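PDB 6JDR: PP1b from Porcine reproductive and respiratory syndrome virus, which is the nsp10 helicase part of the viral replicase polyprotein, which probably hydrolyses ATP to unwind RNA and DNA duplexes with 5' to 3' polarity. Local coordinates for residues D285-Q288 against K294-S297; Q175-M180 against N190-T195. The protein carries 1 engineered substitution. All coordinates share one frame; numbering follows the deposited sequence.

Interaction 1 of 2, residues D285-Q288 against K294-S297; sequences DAIQ and KLMS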
ATOM      1  N   ASP A 285      -2.756 -18.173   3.294  1.00 53.53           N
ATOM      2  CA  ASP A 285      -4.000 -17.646   2.729  1.00 54.06           C
ATOM      3  C   ASP A 285      -5.247 -18.351   3.273  1.00 52.85           C
ATOM      4  O   ASP A 285      -6.245 -17.699   3.597  1.00 52.33           O
ATOM      5  CB  ASP A 285      -3.983 -17.756   1.197  1.00 55.83           C
ATOM      6  CG  ASP A 285      -2.952 -16.836   0.547  1.00 58.53           C
ATOM      7  OD1 ASP A 285      -2.326 -16.017   1.262  1.00 58.45           O
ATOM      8  OD2 ASP A 285      -2.771 -16.933  -0.688  1.00 59.33           O
ATOM      9  N   ALA A 286      -5.189 -19.678   3.368  1.00 51.04           N
ATOM     10  CA  ALA A 286      -6.329 -20.470   3.833  1.00 48.62           C
ATOM     11  C   ALA A 286      -6.622 -20.210   5.304  1.00 46.53           C
ATOM     12  O   ALA A 286      -7.781 -20.124   5.700  1.00 44.94           O
ATOM     13  CB  ALA A 286      -6.081 -21.952   3.597  1.00 49.30           C
ATOM     14  N   ILE A 287      -5.570 -20.068   6.106  1.00 45.99           N
ATOM     15  CA  ILE A 287      -5.723 -19.883   7.550  1.00 45.68           C
ATOM     16  C   ILE A 287      -5.943 -18.427   7.965  1.00 45.57           C
ATOM     17  O   ILE A 287      -6.275 -18.160   9.126  1.00 44.05           O
ATOM     18  CB  ILE A 287      -4.528 -20.474   8.339  1.00 46.28           C
ATOM     19  CG1 ILE A 287      -3.237 -19.677   8.110  1.00 46.88           C
ATOM     20  CG2 ILE A 287      -4.319 -21.937   7.967  1.00 46.72           C
ATOM     21  CD1 ILE A 287      -2.100 -20.086   9.025  1.00 47.09           C
ATOM     22  N   GLN A 288      -5.778 -17.495   7.023  1.00 46.38           N
ATOM     23  CA  GLN A 288      -5.838 -16.055   7.321  1.00 47.19           C
ATOM     24  C   GLN A 288      -7.066 -15.611   8.140  1.00 47.00           C
ATOM     25  O   GLN A 288      -6.911 -14.858   9.102  1.00 49.07           O
ATOM     26  CB  GLN A 288      -5.720 -15.228   6.028  1.00 47.51           C
ATOM     27  CG  GLN A 288      -5.624 -13.721   6.242  1.00 48.58           C
ATOM     28  CD  GLN A 288      -4.458 -13.320   7.132  1.00 49.53           C
ATOM     29  OE1 GLN A 288      -3.300 -13.375   6.717  1.00 50.63           O
ATOM     30  NE2 GLN A 288      -4.759 -12.914   8.364  1.00 48.87           N
ATOM     31  N   LYS A 294      -1.656  -9.932   8.761  1.00 54.40           N
ATOM     32  CA  LYS A 294      -1.539 -10.505   7.421  1.00 55.65           C
ATOM     33  C   LYS A 294      -0.313 -11.416   7.399  1.00 56.11           C
ATOM     34  O   LYS A 294       0.811 -10.966   7.639  1.00 56.29           O
ATOM     35  CB  LYS A 294      -1.423  -9.396   6.370  1.00 56.88           C
ATOM     36  CG  LYS A 294      -1.014  -9.846   4.971  1.00 58.61           C
ATOM     37  CD  LYS A 294      -2.073 -10.703   4.297  1.00 59.47           C
ATOM     38  CE  LYS A 294      -1.700 -10.989   2.848  1.00 61.00           C
ATOM     39  NZ  LYS A 294      -2.716 -11.830   2.150  1.00 62.12           N
ATOM     40  N   LEU A 295      -0.534 -12.697   7.124  1.00 55.87           N
ATOM     41  CA  LEU A 295       0.532 -13.691   7.165  1.00 55.21           C
ATOM     42  C   LEU A 295       1.251 -13.776   5.821  1.00 55.68           C
ATOM     43  O   LEU A 295       0.625 -14.010   4.783  1.00 52.59           O
ATOM     44  CB  LEU A 295      -0.036 -15.060   7.546  1.00 54.86           C
ATOM     45  CG  LEU A 295      -0.794 -15.105   8.877  1.00 55.53           C
ATOM     46  CD1 LEU A 295      -1.375 -16.491   9.119  1.00 56.69           C
ATOM     47  CD2 LEU A 295       0.100 -14.685  10.035  1.00 55.11           C
ATOM     48  N   MET A 296       2.568 -13.579   5.853  1.00 56.87           N
ATOM     49  CA  MET A 296       3.406 -13.675   4.659  1.00 59.46           C
ATOM     50  C   MET A 296       4.422 -14.807   4.823  1.00 60.96           C
ATOM     51  O   MET A 296       5.211 -14.815   5.774  1.00 60.03           O
ATOM     52  CB  MET A 296       4.126 -12.346   4.401  1.00 60.17           C
ATOM     53  CG  MET A 296       3.244 -11.274   3.776  1.00 60.04           C
ATOM     54  N   SER A 297       4.395 -15.758   3.896  1.00 63.25           N
ATOM     55  CA  SER A 297       5.308 -16.895   3.935  1.00 66.17           C
ATOM     56  C   SER A 297       6.693 -16.482   3.442  1.00 66.38           C
ATOM     57  O   SER A 297       6.817 -15.861   2.388  1.00 62.80           O
ATOM     58  CB  SER A 297       4.774 -18.046   3.075  1.00 66.34           C
ATOM     59  OG  SER A 297       5.609 -19.187   3.173  1.00 65.42           O
TER
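Q288 and L295 meet between the last part of helix 281-287 and strand 294-297, in a beta-alpha-beta unit that starts with strand 270-276. The unit lies in the superfamily 1 helicase core, and 294-297 is an outermost strand of its parallel sheet. Backbone hydrogen bonds tie K294 and M296 to strand 270-276. The side chain of Q288 spans the gap to the strand. Its CG is anti to the backbone N (chi1 -174°), and a bend at chi2 carries the amide to the start of the strand. There Q288 OE1 accepts a nearly straight bond from L295 N, 2.9 Å long, with the donor in the carbonyl plane. The same oxygen sits 3.4 Å from K294 CA. The other end of the amide is used as well: Q288 NE2 donates to D293 O. The amide thus grips the chain on both sides of K294 and is held against rotation. The CB of L295 points toward 285-288, and its side chain crosses that of I287 at about a right angle. I287 CD1 touches L295 CD1 at 3.7 Å, and C284 also packs on L295. The CB of K294 points away from 285-288, but the chain bends at chi2. K294 NZ stops 4.3 Å from D285 OD1, beyond a salt bridge, so any attraction is probably weak. D285 OD1 instead accepts a hydrogen bond from Q281 NE2.

Interaction 2 of 2, residues Q175-M180 against N190-T195; sequences QTMLDM and NVPAGT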
ATOM      1  N   GLN A 175      16.838   8.365  -4.957  1.00 42.46           N
ATOM      2  CA  GLN A 175      17.435   7.095  -4.594  1.00 43.80           C
ATOM      3  C   GLN A 175      16.379   6.025  -4.365  1.00 43.93           C
ATOM      4  O   GLN A 175      16.523   4.904  -4.851  1.00 45.24           O
ATOM      5  CB  GLN A 175      18.303   7.248  -3.342  1.00 45.11           C
ATOM      6  CG  GLN A 175      19.125   6.009  -3.007  1.00 47.03           C
ATOM      7  CD  GLN A 175      20.026   5.581  -4.153  1.00 48.82           C
ATOM      8  OE1 GLN A 175      20.743   6.400  -4.733  1.00 50.04           O
ATOM      9  NE2 GLN A 175      19.990   4.298  -4.488  1.00 50.13           N
ATOM     10  N   THR A 176      15.323   6.368  -3.627  1.00 43.64           N
ATOM     11  CA  THR A 176      14.231   5.426  -3.375  1.00 42.37           C
ATOM     12  C   THR A 176      13.539   5.086  -4.693  1.00 42.44           C
ATOM     13  O   THR A 176      13.190   3.939  -4.934  1.00 43.51           O
ATOM     14  CB  THR A 176      13.212   5.957  -2.338  1.00 41.98           C
ATOM     15  OG1 THR A 176      12.667   7.210  -2.770  1.00 40.82           O
ATOM     16  CG2 THR A 176      13.876   6.134  -0.972  1.00 41.43           C
ATOM     17  N   MET A 177      13.373   6.084  -5.553  1.00 43.51           N
ATOM     18  CA  MET A 177      12.893   5.856  -6.914  1.00 47.05           C
ATOM     19  C   MET A 177      13.766   4.848  -7.663  1.00 49.51           C
ATOM     20  O   MET A 177      13.241   3.964  -8.340  1.00 50.00           O
ATOM     21  CB  MET A 177      12.838   7.174  -7.697  1.00 47.12           C
ATOM     22  CG  MET A 177      12.294   7.039  -9.107  1.00 48.01           C
ATOM     23  SD  MET A 177      12.194   8.623  -9.954  1.00 49.30           S
ATOM     24  CE  MET A 177      11.564   8.114 -11.550  1.00 49.07           C
ATOM     25  N   LEU A 178      15.088   4.988  -7.543  1.00 51.20           N
ATOM     26  CA  LEU A 178      16.029   4.072  -8.197  1.00 53.13           C
ATOM     27  C   LEU A 178      15.963   2.672  -7.591  1.00 54.28           C
ATOM     28  O   LEU A 178      15.977   1.675  -8.316  1.00 54.96           O
ATOM     29  CB  LEU A 178      17.462   4.614  -8.114  1.00 53.09           C
ATOM     30  CG  LEU A 178      18.569   3.824  -8.832  1.00 53.23           C
ATOM     31  CD1 LEU A 178      18.252   3.624 -10.309  1.00 53.44           C
ATOM     32  CD2 LEU A 178      19.909   4.531  -8.669  1.00 53.33           C
ATOM     33  N   ASP A 179      15.897   2.604  -6.266  1.00 55.04           N
ATOM     34  CA  ASP A 179      15.754   1.330  -5.566  1.00 55.96           C
ATOM     35  C   ASP A 179      14.503   0.595  -6.042  1.00 57.38           C
ATOM     36  O   ASP A 179      14.550  -0.599  -6.338  1.00 56.65           O
ATOM     37  CB  ASP A 179      15.675   1.550  -4.050  1.00 55.97           C
ATOM     38  CG  ASP A 179      16.976   2.070  -3.456  1.00 56.33           C
ATOM     39  OD1 ASP A 179      18.031   1.992  -4.126  1.00 55.85           O
ATOM     40  OD2 ASP A 179      16.939   2.556  -2.306  1.00 56.83           O
ATOM     41  N   MET A 180      13.391   1.322  -6.127  1.00 58.64           N
ATOM     42  CA  MET A 180      12.115   0.745  -6.541  1.00 59.66           C
ATOM     43  C   MET A 180      12.174   0.249  -7.983  1.00 58.25           C
ATOM     44  O   MET A 180      11.689  -0.840  -8.283  1.00 57.96           O
ATOM     45  CB  MET A 180      10.989   1.773  -6.387  1.00 61.05           C
ATOM     46  CG  MET A 180       9.580   1.226  -6.589  1.00 63.26           C
ATOM     47  SD  MET A 180       8.977   0.240  -5.201  1.00 66.12           S
ATOM     48  CE  MET A 180       9.383  -1.421  -5.728  1.00 67.17           C
ATOM     49  N   ASN A 190       9.884   8.626 -15.816  1.00 56.87           N
ATOM     50  CA  ASN A 190      10.653   9.695 -16.431  1.00 55.93           C
ATOM     51  C   ASN A 190      11.806  10.023 -15.499  1.00 54.95           C
ATOM     52  O   ASN A 190      11.584  10.364 -14.338  1.00 55.75           O
ATOM     53  CB  ASN A 190       9.784  10.936 -16.633  1.00 57.34           C
ATOM     54  CG  ASN A 190       8.629  10.696 -17.589  1.00 58.30           C
ATOM     55  OD1 ASN A 190       8.813  10.159 -18.684  1.00 60.11           O
ATOM     56  ND2 ASN A 190       7.433  11.104 -17.187  1.00 58.73           N
ATOM     57  N   VAL A 191      13.033   9.904 -15.997  1.00 52.82           N
ATOM     58  CA  VAL A 191      14.212  10.233 -15.203  1.00 50.87           C
ATOM     59  C   VAL A 191      14.160  11.720 -14.851  1.00 48.86           C
ATOM     60  O   VAL A 191      13.996  12.557 -15.736  1.00 48.63           O
ATOM     61  CB  VAL A 191      15.523   9.905 -15.957  1.00 51.16           C
ATOM     62  CG1 VAL A 191      16.733  10.456 -15.217  1.00 51.16           C
ATOM     63  CG2 VAL A 191      15.665   8.399 -16.138  1.00 51.60           C
ATOM     64  N   PRO A 192      14.269  12.053 -13.553  1.00 46.92           N
ATOM     65  CA  PRO A 192      14.196  13.461 -13.159  1.00 47.31           C
ATOM     66  C   PRO A 192      15.464  14.242 -13.512  1.00 46.82           C
ATOM     67  O   PRO A 192      16.575  13.727 -13.364  1.00 47.37           O
ATOM     68  CB  PRO A 192      13.997  13.396 -11.639  1.00 47.50           C
ATOM     69  CG  PRO A 192      14.581  12.087 -11.232  1.00 47.80           C
ATOM     70  CD  PRO A 192      14.386  11.151 -12.391  1.00 46.73           C
ATOM     71  N   ALA A 193      15.278  15.476 -13.974  1.00 45.44           N
ATOM     72  CA  ALA A 193      16.381  16.347 -14.362  1.00 44.51           C
ATOM     73  C   ALA A 193      17.204  16.743 -13.151  1.00 45.39           C
ATOM     74  O   ALA A 193      16.660  16.956 -12.068  1.00 47.01           O
ATOM     75  CB  ALA A 193      15.847  17.594 -15.050  1.00 44.32           C
ATOM     76  N   GLY A 194      18.519  16.840 -13.339  1.00 45.03           N
ATOM     77  CA  GLY A 194      19.423  17.256 -12.271  1.00 44.33           C
ATOM     78  C   GLY A 194      19.888  16.135 -11.361  1.00 44.51           C
ATOM     79  O   GLY A 194      20.670  16.371 -10.438  1.00 44.78           O
ATOM     80  N   THR A 195      19.420  14.915 -11.608  1.00 44.18           N
ATOM     81  CA  THR A 195      19.783  13.791 -10.749  1.00 45.50           C
ATOM     82  C   THR A 195      21.253  13.419 -10.906  1.00 46.29           C
ATOM     83  O   THR A 195      21.848  13.624 -11.962  1.00 48.62           O
ATOM     84  CB  THR A 195      18.912  12.546 -11.009  1.00 45.55           C
ATOM     85  OG1 THR A 195      19.254  11.530 -10.060  1.00 44.35           O
ATOM     86  CG2 THR A 195      19.111  11.999 -12.428  1.00 46.34           C
TER
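This is a small van der Waals contact between M177, on helix 174-184, and the loop that leads from that helix towards strand 208-211. One methionine carries the helix side of it. M177 has CG anti to the backbone N (chi1 -178°), and the rest of the chain is fully extended. The sulfur and methyl are therefore held far out from the helix. The thioether of M177 reaches the CD corner of the P192 ring, with M177 SD 4.1 Å from P192 CD. One atom further on, M177 CE lies 3.6 Å from the backbone oxygen N190 O. The thioether end thus meets both ring carbon and carbonyl oxygen, by van der Waals packing. Helix and loop belong to the superfamily 1 helicase core, a P-loop NTPase fold, and together connect strand 168-171 to the neighbouring parallel strand 208-211. M177 is buried here, where T171, F189 and V209 also touch it. The CB of N190 points away from the helix, and its side chain touches W208. Beyond P192 the loop folds into a type II beta turn from P192 to T195. G194 fits its third position, with phi of 86°. T195 OG1 then hydrogen-bonds to H174 ND1 at the start of the helix. On the helix itself, Q175 NE2 donates to D179 OD1 over 3.0 Å, approaching from above the carboxylate plane.

Both contacts belong to the superfamily 1 helicase core and involve connections of its seven-stranded parallel sheet. Interaction 1 joins a helix to the outermost strand 294-297. Interaction 2 joins a helix to the loop before strand 208-211, the outermost strand at the other edge. Their centres are 34 Å apart, on opposite sides of the chain's centre, and their nearest atoms are about 15 Å apart. Interaction 2 is nearer the metal sites: the M177 side chain is about 10 Å from a bound zinc ion and about 7 Å from the side chain of D225, a residue of a zinc site that carries no metal in this model. Interaction 1 lies away from the annotated sites.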